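Local coordinates for cutinase-like protein (PDB 2CZQ) that probably hydrolyses carboxylic esters, as a cutinase-like enzyme of the alpha/beta hydrolase fold, at residues A[10-15]-A[79-84]; A[28-33]-A[187-192]. One frame throughout, in Å; residues are numbered along the deposited sequence. Where two conformers were deposited one is given.

Contact 1 of 2, residues A[10-15]-A[79-84]; sequences VLINTR and YILQGY
Val10 and Tyr79 sit side by side on neighbouring parallel strands in the central sheet of the alpha/beta hydrolase fold, their side chains pointing the same way. Val10 CB lies 3.7 Å from CD1 of the tyrosine ring. Two residues on, Ile12 meets the same ring obliquely: its CG1 is anti to the carbonyl carbon (chi1 -66°) and the chain runs on extended, so that CD1 reaches 3.7 Å from Tyr79 CD1 and also touches Leu81 CD2. Helix 57-73 covers this face through Arg66, Ile67 and Ile63. On the other face Leu11 CD2 packs 3.8 Å from Ile80 CB, and Gln82 stretches beside Asn13, its OE1 3.4 Å from Asn13 CB; NE2 of Gln82 is hydrogen-bonded to Asn31 OD1 of helix 28-37, while Asn13 turns its own amide to Asn45 and Ser24. Five backbone hydrogen bonds join the strands, from Ile80 N to Val10 O through to Tyr84 N to Thr14 O. Gly83 is the first glycine of what is probably the nucleophile elbow, with Ser85 at its turn, and the ring of Tyr84 meets that of His180. Gln82 O accepts twice, from Thr14 N and from a water at 2.8 Å; this water also lies 2.7 Å from Thr14 OG1, which is hydrogen-bonded to Thr46 OG1 as well.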
ATOM      1  N   VAL A  10     -11.370  -6.535   1.948  1.00  5.13           N
ATOM      2  CA  VAL A  10     -10.156  -7.292   1.704  1.00  5.07           C
ATOM      3  C   VAL A  10      -8.968  -6.346   1.803  1.00  4.88           C
ATOM      4  O   VAL A  10      -8.970  -5.261   1.208  1.00  5.47           O
ATOM      5  CB  VAL A  10     -10.162  -7.970   0.318  1.00  5.25           C
ATOM      6  CG1 VAL A  10      -8.988  -8.923   0.183  1.00  5.97           C
ATOM      7  CG2 VAL A  10     -11.467  -8.709   0.080  1.00  6.00           C
ATOM      8  N   LEU A  11      -7.970  -6.780   2.566  1.00  4.74           N
ATOM      9  CA  LEU A  11      -6.683  -6.109   2.651  1.00  4.97           C
ATOM     10  C   LEU A  11      -5.771  -6.832   1.674  1.00  4.95           C
ATOM     11  O   LEU A  11      -5.284  -7.928   1.955  1.00  5.39           O
ATOM     12  CB  LEU A  11      -6.142  -6.170   4.084  1.00  5.28           C
ATOM     13  CG  LEU A  11      -7.112  -5.706   5.181  1.00  5.50           C
ATOM     14  CD1 LEU A  11      -6.522  -5.936   6.562  1.00  6.15           C
ATOM     15  CD2 LEU A  11      -7.500  -4.241   5.006  1.00  5.89           C
ATOM     16  N   ILE A  12      -5.609  -6.247   0.492  1.00  4.82           N
ATOM     17  CA  ILE A  12      -4.774  -6.829  -0.544  1.00  4.92           C
ATOM     18  C   ILE A  12      -3.377  -6.285  -0.324  1.00  4.81           C
ATOM     19  O   ILE A  12      -3.165  -5.073  -0.409  1.00  5.54           O
ATOM     20  CB  ILE A  12      -5.287  -6.441  -1.954  1.00  5.10           C
ATOM     21  CG1 ILE A  12      -6.662  -7.066  -2.231  1.00  5.69           C
ATOM     22  CG2 ILE A  12      -4.262  -6.833  -3.033  1.00  5.76           C
ATOM     23  CD1 ILE A  12      -7.323  -6.591  -3.519  1.00  6.54           C
ATOM     24  N   ASN A  13      -2.432  -7.172  -0.029  1.00  4.42           N
ATOM     25  CA  ASN A  13      -1.068  -6.733   0.230  1.00  4.60           C
ATOM     26  C   ASN A  13      -0.082  -7.401  -0.704  1.00  4.71           C
ATOM     27  O   ASN A  13      -0.141  -8.617  -0.930  1.00  4.78           O
ATOM     28  CB  ASN A  13      -0.678  -6.923   1.705  1.00  5.01           C
ATOM     29  CG  ASN A  13      -0.387  -8.369   2.063  1.00  5.13           C
ATOM     30  OD1 ASN A  13       0.776  -8.766   2.176  1.00  5.48           O
ATOM     31  ND2 ASN A  13      -1.437  -9.166   2.241  1.00  5.98           N
ATOM     32  N   THR A  14       0.812  -6.583  -1.255  1.00  4.41           N
ATOM     33  CA  THR A  14       1.826  -7.037  -2.187  1.00  4.77           C
ATOM     34  C   THR A  14       3.193  -6.836  -1.546  1.00  4.57           C
ATOM     35  O   THR A  14       3.548  -5.728  -1.125  1.00  4.80           O
ATOM     36  CB  THR A  14       1.705  -6.280  -3.511  1.00  4.83           C
ATOM     37  OG1 THR A  14       0.358  -6.380  -3.984  1.00  4.82           O
ATOM     38  CG2 THR A  14       2.548  -6.942  -4.597  1.00  5.42           C
ATOM     39  N   ARG A  15       3.951  -7.924  -1.477  1.00  4.62           N
ATOM     40  CA  ARG A  15       5.160  -7.990  -0.672  1.00  4.67           C
ATOM     41  C   ARG A  15       6.401  -7.490  -1.405  1.00  4.87           C
ATOM     42  O   ARG A  15       6.378  -7.229  -2.613  1.00  5.00           O
ATOM     43  CB  ARG A  15       5.376  -9.423  -0.193  1.00  4.85           C
ATOM     44  CG  ARG A  15       5.892 -10.364  -1.261  1.00  4.87           C
ATOM     45  CD  ARG A  15       5.680 -11.803  -0.891  1.00  5.29           C
ATOM     46  NE  ARG A  15       6.309 -12.752  -1.803  1.00  5.39           N
ATOM     47  CZ  ARG A  15       5.780 -13.168  -2.945  1.00  5.42           C
ATOM     48  NH1 ARG A  15       4.608 -12.700  -3.360  1.00  5.55           N
ATOM     49  NH2 ARG A  15       6.424 -14.065  -3.677  1.00  6.40           N
ATOM     50  N   TYR A  79     -11.956  -2.408  -0.444  1.00  5.48           N
ATOM     51  CA  TYR A  79     -10.552  -2.801  -0.448  1.00  5.41           C
ATOM     52  C   TYR A  79      -9.652  -1.760   0.183  1.00  5.16           C
ATOM     53  O   TYR A  79      -9.884  -0.548   0.041  1.00  5.29           O
ATOM     54  CB  TYR A  79     -10.060  -3.005  -1.880  1.00  5.71           C
ATOM     55  CG  TYR A  79     -10.813  -4.062  -2.630  1.00  5.73           C
ATOM     56  CD1 TYR A  79     -10.619  -5.406  -2.349  1.00  6.55           C
ATOM     57  CD2 TYR A  79     -11.733  -3.721  -3.611  1.00  6.18           C
ATOM     58  CE1 TYR A  79     -11.313  -6.387  -3.023  1.00  6.75           C
ATOM     59  CE2 TYR A  79     -12.443  -4.699  -4.299  1.00  6.72           C
ATOM     60  CZ  TYR A  79     -12.224  -6.032  -3.995  1.00  6.37           C
ATOM     61  OH  TYR A  79     -12.901  -7.021  -4.664  1.00  6.66           O
ATOM     62  N   ILE A  80      -8.602  -2.246   0.839  1.00  4.94           N
ATOM     63  CA  ILE A  80      -7.406  -1.444   1.083  1.00  4.98           C
ATOM     64  C   ILE A  80      -6.287  -2.133   0.313  1.00  4.85           C
ATOM     65  O   ILE A  80      -6.103  -3.345   0.437  1.00  5.20           O
ATOM     66  CB  ILE A  80      -7.038  -1.380   2.584  1.00  5.33           C
ATOM     67  CG1 ILE A  80      -8.196  -0.833   3.434  1.00  5.97           C
ATOM     68  CG2 ILE A  80      -5.745  -0.574   2.789  1.00  6.03           C
ATOM     69  CD1 ILE A  80      -8.559   0.627   3.185  1.00  6.27           C
ATOM     70  N   LEU A  81      -5.553  -1.373  -0.495  1.00  4.58           N
ATOM     71  CA  LEU A  81      -4.386  -1.901  -1.196  1.00  4.88           C
ATOM     72  C   LEU A  81      -3.125  -1.494  -0.452  1.00  4.88           C
ATOM     73  O   LEU A  81      -2.921  -0.307  -0.184  1.00  5.78           O
ATOM     74  CB  LEU A  81      -4.313  -1.390  -2.637  1.00  5.22           C
ATOM     75  CG  LEU A  81      -5.574  -1.536  -3.490  1.00  5.29           C
ATOM     76  CD1 LEU A  81      -5.298  -1.073  -4.913  1.00  6.33           C
ATOM     77  CD2 LEU A  81      -6.117  -2.959  -3.468  1.00  5.67           C
ATOM     78  N   GLN A  82      -2.294  -2.480  -0.129  1.00  4.69           N
ATOM     79  CA  GLN A  82      -1.071  -2.271   0.634  1.00  4.64           C
ATOM     80  C   GLN A  82       0.094  -2.788  -0.179  1.00  4.32           C
ATOM     81  O   GLN A  82       0.014  -3.874  -0.750  1.00  4.35           O
ATOM     82  CB  GLN A  82      -1.140  -3.038   1.949  1.00  5.04           C
ATOM     83  CG  GLN A  82      -2.320  -2.654   2.827  1.00  5.69           C
ATOM     84  CD  GLN A  82      -2.545  -3.616   3.976  1.00  5.06           C
ATOM     85  OE1 GLN A  82      -2.338  -4.821   3.832  1.00  5.78           O
ATOM     86  NE2 GLN A  82      -2.981  -3.086   5.120  1.00  5.81           N
ATOM     87  N   GLY A  83       1.190  -2.036  -0.223  1.00  4.25           N
ATOM     88  CA  GLY A  83       2.365  -2.497  -0.934  1.00  4.62           C
ATOM     89  C   GLY A  83       3.651  -2.052  -0.275  1.00  4.24           C
ATOM     90  O   GLY A  83       3.758  -0.905   0.168  1.00  4.67           O
ATOM     91  N   TYR A  84       4.613  -2.970  -0.202  1.00  4.24           N
ATOM     92  CA  TYR A  84       5.932  -2.707   0.365  1.00  4.52           C
ATOM     93  C   TYR A  84       6.997  -2.921  -0.699  1.00  4.36           C
ATOM     94  O   TYR A  84       7.073  -3.993  -1.301  1.00  4.50           O
ATOM     95  CB  TYR A  84       6.181  -3.656   1.540  1.00  4.84           C
ATOM     96  CG  TYR A  84       7.603  -3.667   2.069  1.00  5.79           C
ATOM     97  CD1 TYR A  84       8.299  -2.480   2.336  1.00  5.51           C
ATOM     98  CD2 TYR A  84       8.260  -4.875   2.289  1.00  8.43           C
ATOM     99  CE1 TYR A  84       9.607  -2.501   2.822  1.00  6.30           C
ATOM    100  CE2 TYR A  84       9.558  -4.911   2.766  1.00  9.45           C
ATOM    101  CZ  TYR A  84      10.230  -3.726   3.030  1.00  8.66           C
ATOM    102  OH  TYR A  84      11.520  -3.784   3.508  1.00 11.01           O
TER
HETATM  103  O   HOH W   1      -1.235  -4.297  -3.248  1.00  5.43           O

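Contact 2 of 2, residues A[28-33]-A[187-192]; sequences RTMNSQ and QGVQTM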
ATOM      1  N   ARG A  28       1.930  -7.214   8.617  1.00  6.03           N
ATOM      2  CA  ARG A  28       1.421  -8.239   9.524  1.00  6.74           C
ATOM      3  C   ARG A  28       0.771  -7.654  10.779  1.00  6.40           C
ATOM      4  O   ARG A  28      -0.349  -8.028  11.138  1.00  6.56           O
ATOM      5  CB  ARG A  28       2.547  -9.198   9.912  0.50  7.57           C
ATOM      6  CG  ARG A  28       2.083 -10.535  10.466  0.50  9.40           C
ATOM      7  CD  ARG A  28       3.196 -11.570  10.643  0.50 11.95           C
ATOM      8  NE  ARG A  28       4.293 -11.395   9.689  0.50 14.44           N
ATOM      9  CZ  ARG A  28       4.759 -12.345   8.882  0.50 15.42           C
ATOM     10  NH1 ARG A  28       4.231 -13.563   8.891  0.50 16.28           N
ATOM     11  NH2 ARG A  28       5.760 -12.074   8.056  0.50 16.28           N
ATOM     12  N   THR A  29       1.466  -6.747  11.456  1.00  6.06           N
ATOM     13  CA  THR A  29       0.923  -6.190  12.683  1.00  6.33           C
ATOM     14  C   THR A  29      -0.326  -5.364  12.419  1.00  5.58           C
ATOM     15  O   THR A  29      -1.370  -5.616  13.021  1.00  5.87           O
ATOM     16  CB  THR A  29       1.991  -5.397  13.421  1.00  6.52           C
ATOM     17  OG1 THR A  29       2.960  -6.330  13.910  1.00  7.52           O
ATOM     18  CG2 THR A  29       1.421  -4.739  14.680  1.00  7.39           C
ATOM     19  N   MET A  30      -0.247  -4.409  11.499  1.00  5.54           N
ATOM     20  CA  MET A  30      -1.412  -3.572  11.251  1.00  5.58           C
ATOM     21  C   MET A  30      -2.608  -4.409  10.815  1.00  5.22           C
ATOM     22  O   MET A  30      -3.738  -4.117  11.200  1.00  5.36           O
ATOM     23  CB  MET A  30      -1.121  -2.451  10.250  1.00  5.59           C
ATOM     24  CG  MET A  30      -0.887  -2.895   8.809  1.00  5.46           C
ATOM     25  SD  MET A  30      -0.461  -1.527   7.726  1.00  5.18           S
ATOM     26  CE  MET A  30       1.222  -1.169   8.265  1.00  5.44           C
ATOM     27  N   ASN A  31      -2.367  -5.459  10.030  1.00  5.22           N
ATOM     28  CA  ASN A  31      -3.483  -6.264   9.552  1.00  5.41           C
ATOM     29  C   ASN A  31      -4.121  -7.107  10.639  1.00  5.71           C
ATOM     30  O   ASN A  31      -5.335  -7.318  10.620  1.00  5.59           O
ATOM     31  CB  ASN A  31      -3.086  -7.080   8.333  1.00  5.47           C
ATOM     32  CG  ASN A  31      -2.929  -6.217   7.108  1.00  5.58           C
ATOM     33  OD1 ASN A  31      -3.273  -5.037   7.131  1.00  5.73           O
ATOM     34  ND2 ASN A  31      -2.431  -6.802   6.029  1.00  5.78           N
ATOM     35  N   SER A  32      -3.320  -7.562  11.600  1.00  5.66           N
ATOM     36  CA  SER A  32      -3.878  -8.178  12.797  1.00  6.02           C
ATOM     37  C   SER A  32      -4.773  -7.182  13.546  1.00  5.88           C
ATOM     38  O   SER A  32      -5.824  -7.549  14.057  1.00  6.45           O
ATOM     39  CB  SER A  32      -2.781  -8.769  13.689  0.65  6.22           C
ATOM     40  OG  SER A  32      -2.085  -7.767  14.399  0.65  6.31           O
ATOM     41  N   GLN A  33      -4.362  -5.918  13.592  1.00  5.93           N
ATOM     42  CA  GLN A  33      -5.147  -4.886  14.264  1.00  5.90           C
ATOM     43  C   GLN A  33      -6.437  -4.559  13.514  1.00  5.74           C
ATOM     44  O   GLN A  33      -7.499  -4.424  14.124  1.00  6.08           O
ATOM     45  CB  GLN A  33      -4.328  -3.611  14.435  1.00  6.03           C
ATOM     46  CG  GLN A  33      -3.111  -3.739  15.324  1.00  6.38           C
ATOM     47  CD  GLN A  33      -2.453  -2.400  15.506  1.00  6.21           C
ATOM     48  OE1 GLN A  33      -2.754  -1.680  16.466  1.00  8.12           O
ATOM     49  NE2 GLN A  33      -1.590  -2.035  14.573  1.00  6.01           N
ATOM     50  N   GLN A 187       6.573   1.070  15.061  1.00  6.51           N
ATOM     51  CA  GLN A 187       5.272   1.208  15.704  1.00  7.28           C
ATOM     52  C   GLN A 187       4.467   2.374  15.144  1.00  7.22           C
ATOM     53  O   GLN A 187       3.238   2.302  15.075  1.00  7.74           O
ATOM     54  CB  GLN A 187       5.435   1.342  17.210  1.00  7.38           C
ATOM     55  CG  GLN A 187       6.042   0.115  17.859  1.00  7.72           C
ATOM     56  CD  GLN A 187       6.542   0.394  19.254  1.00  7.82           C
ATOM     57  OE1 GLN A 187       7.278   1.354  19.470  1.00  8.72           O
ATOM     58  NE2 GLN A 187       6.146  -0.441  20.209  1.00  8.18           N
ATOM     59  N   GLY A 188       5.149   3.442  14.743  1.00  7.62           N
ATOM     60  CA  GLY A 188       4.485   4.547  14.071  1.00  7.55           C
ATOM     61  C   GLY A 188       3.863   4.096  12.762  1.00  7.02           C
ATOM     62  O   GLY A 188       2.704   4.400  12.471  1.00  7.49           O
ATOM     63  N   VAL A 189       4.633   3.354  11.975  1.00  6.78           N
ATOM     64  CA  VAL A 189       4.163   2.850  10.688  1.00  6.39           C
ATOM     65  C   VAL A 189       2.974   1.903  10.855  1.00  5.77           C
ATOM     66  O   VAL A 189       1.947   2.062  10.185  1.00  6.04           O
ATOM     67  CB  VAL A 189       5.307   2.147   9.920  1.00  6.46           C
ATOM     68  CG1 VAL A 189       4.790   1.493   8.654  1.00  6.91           C
ATOM     69  CG2 VAL A 189       6.422   3.134   9.581  1.00  6.97           C
ATOM     70  N   GLN A 190       3.115   0.926  11.747  1.00  5.73           N
ATOM     71  CA  GLN A 190       2.073  -0.077  11.920  1.00  5.74           C
ATOM     72  C   GLN A 190       0.785   0.559  12.433  1.00  5.77           C
ATOM     73  O   GLN A 190      -0.297   0.274  11.931  1.00  5.66           O
ATOM     74  CB  GLN A 190       2.536  -1.213  12.838  1.00  5.77           C
ATOM     75  CG  GLN A 190       3.664  -2.063  12.255  1.00  5.82           C
ATOM     76  CD  GLN A 190       3.306  -2.647  10.905  1.00  5.03           C
ATOM     77  OE1 GLN A 190       2.241  -3.243  10.745  1.00  5.46           O
ATOM     78  NE2 GLN A 190       4.187  -2.470   9.925  1.00  5.74           N
ATOM     79  N   THR A 191       0.906   1.447  13.414  1.00  6.18           N
ATOM     80  CA  THR A 191      -0.275   2.087  13.976  1.00  6.39           C
ATOM     81  C   THR A 191      -0.951   2.990  12.954  1.00  5.85           C
ATOM     82  O   THR A 191      -2.172   2.970  12.815  1.00  5.96           O
ATOM     83  CB  THR A 191       0.085   2.858  15.240  1.00  6.72           C
ATOM     84  OG1 THR A 191       0.732   1.966  16.160  1.00  8.62           O
ATOM     85  CG2 THR A 191      -1.180   3.345  15.948  1.00  7.15           C
ATOM     86  N   MET A 192      -0.158   3.774  12.235  1.00  5.94           N
ATOM     87  CA  MET A 192      -0.701   4.643  11.202  1.00  6.20           C
ATOM     88  C   MET A 192      -1.453   3.838  10.151  1.00  5.80           C
ATOM     89  O   MET A 192      -2.525   4.248   9.712  1.00  6.09           O
ATOM     90  CB  MET A 192       0.443   5.420  10.571  1.00  7.42           C
ATOM     91  CG  MET A 192       0.059   6.501   9.609  1.00  9.36           C
ATOM     92  SD  MET A 192       1.440   7.625   9.336  1.00 14.16           S
ATOM     93  CE  MET A 192       2.815   6.501   8.973  1.00 14.48           C
TER
HETATM   94  O   HOH W   2       0.508  -0.961  15.784  1.00  8.08           O
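Gln190 sets out with CG anti to its carbonyl carbon and bends once, at chi2 (-56°), which folds the carboxamide toward the backbone of Met30. OE1 accepts a hydrogen bond from Met30 N at 2.8 Å; the donor lies in the plane of the amide carbonyl, although the bond is somewhat bent, with 148° at the hydrogen. NE2 of the same amide donates to the carbonyl oxygens of Gly26 and Tyr183, so both ends of the carboxamide are held and its flip is fixed. Thr29 and Met30 each cross the glutamine at about a right angle. Thr29 brings CB to 3.4 Å from Gln190 OE1, while the bent end of Met30 places its methyl CE beside the amide, 3.7 Å from Gln190 CD. Met30 CB also rests against the backbone, 3.3 Å from Gln190 O, where the two helices come close, their segment axes 8.3 Å apart and inclined at 35°. One helical turn on, Gln33 reaches across with an extended chain, and a water joins the helices there, donating to Thr191 OG1 at 3.0 Å and accepting a weak bond from Gln33 NE2. Toward the sheet, Met30 and Val189 meet Phe112 and Ile114 of strand 108-114. Two roughly parallel helices packed side by side over one face of a parallel sheet form an outer layer of the three-layer alpha/beta/alpha sandwich of the alpha/beta hydrolase fold.

How the contacts relate
The two contacts lie in successive layers of one domain, their centres about 13 Å apart: contact 1 pairs strands 9-14 and 78-84 inside the parallel sheet, and contact 2 joins helices 28-37 and 187-200 above one face of it. Along the chain the segments alternate, 10-15, 28-33, 79-84, 187-192, so contact 2 brings the helix near the C-terminal end beside the one that follows the first strand. Besides the Gln82-Asn31 bond, the layers touch where Leu11 CD1 packs on Asn31 OD1 and Gln82 NE2 lies 3.9 Å from Met30 SD. Helix 28-37 packs on both strands of contact 1, while 187-200 rests on strands 108-114 and 157-160, so the helix pair spans this face of the sheet.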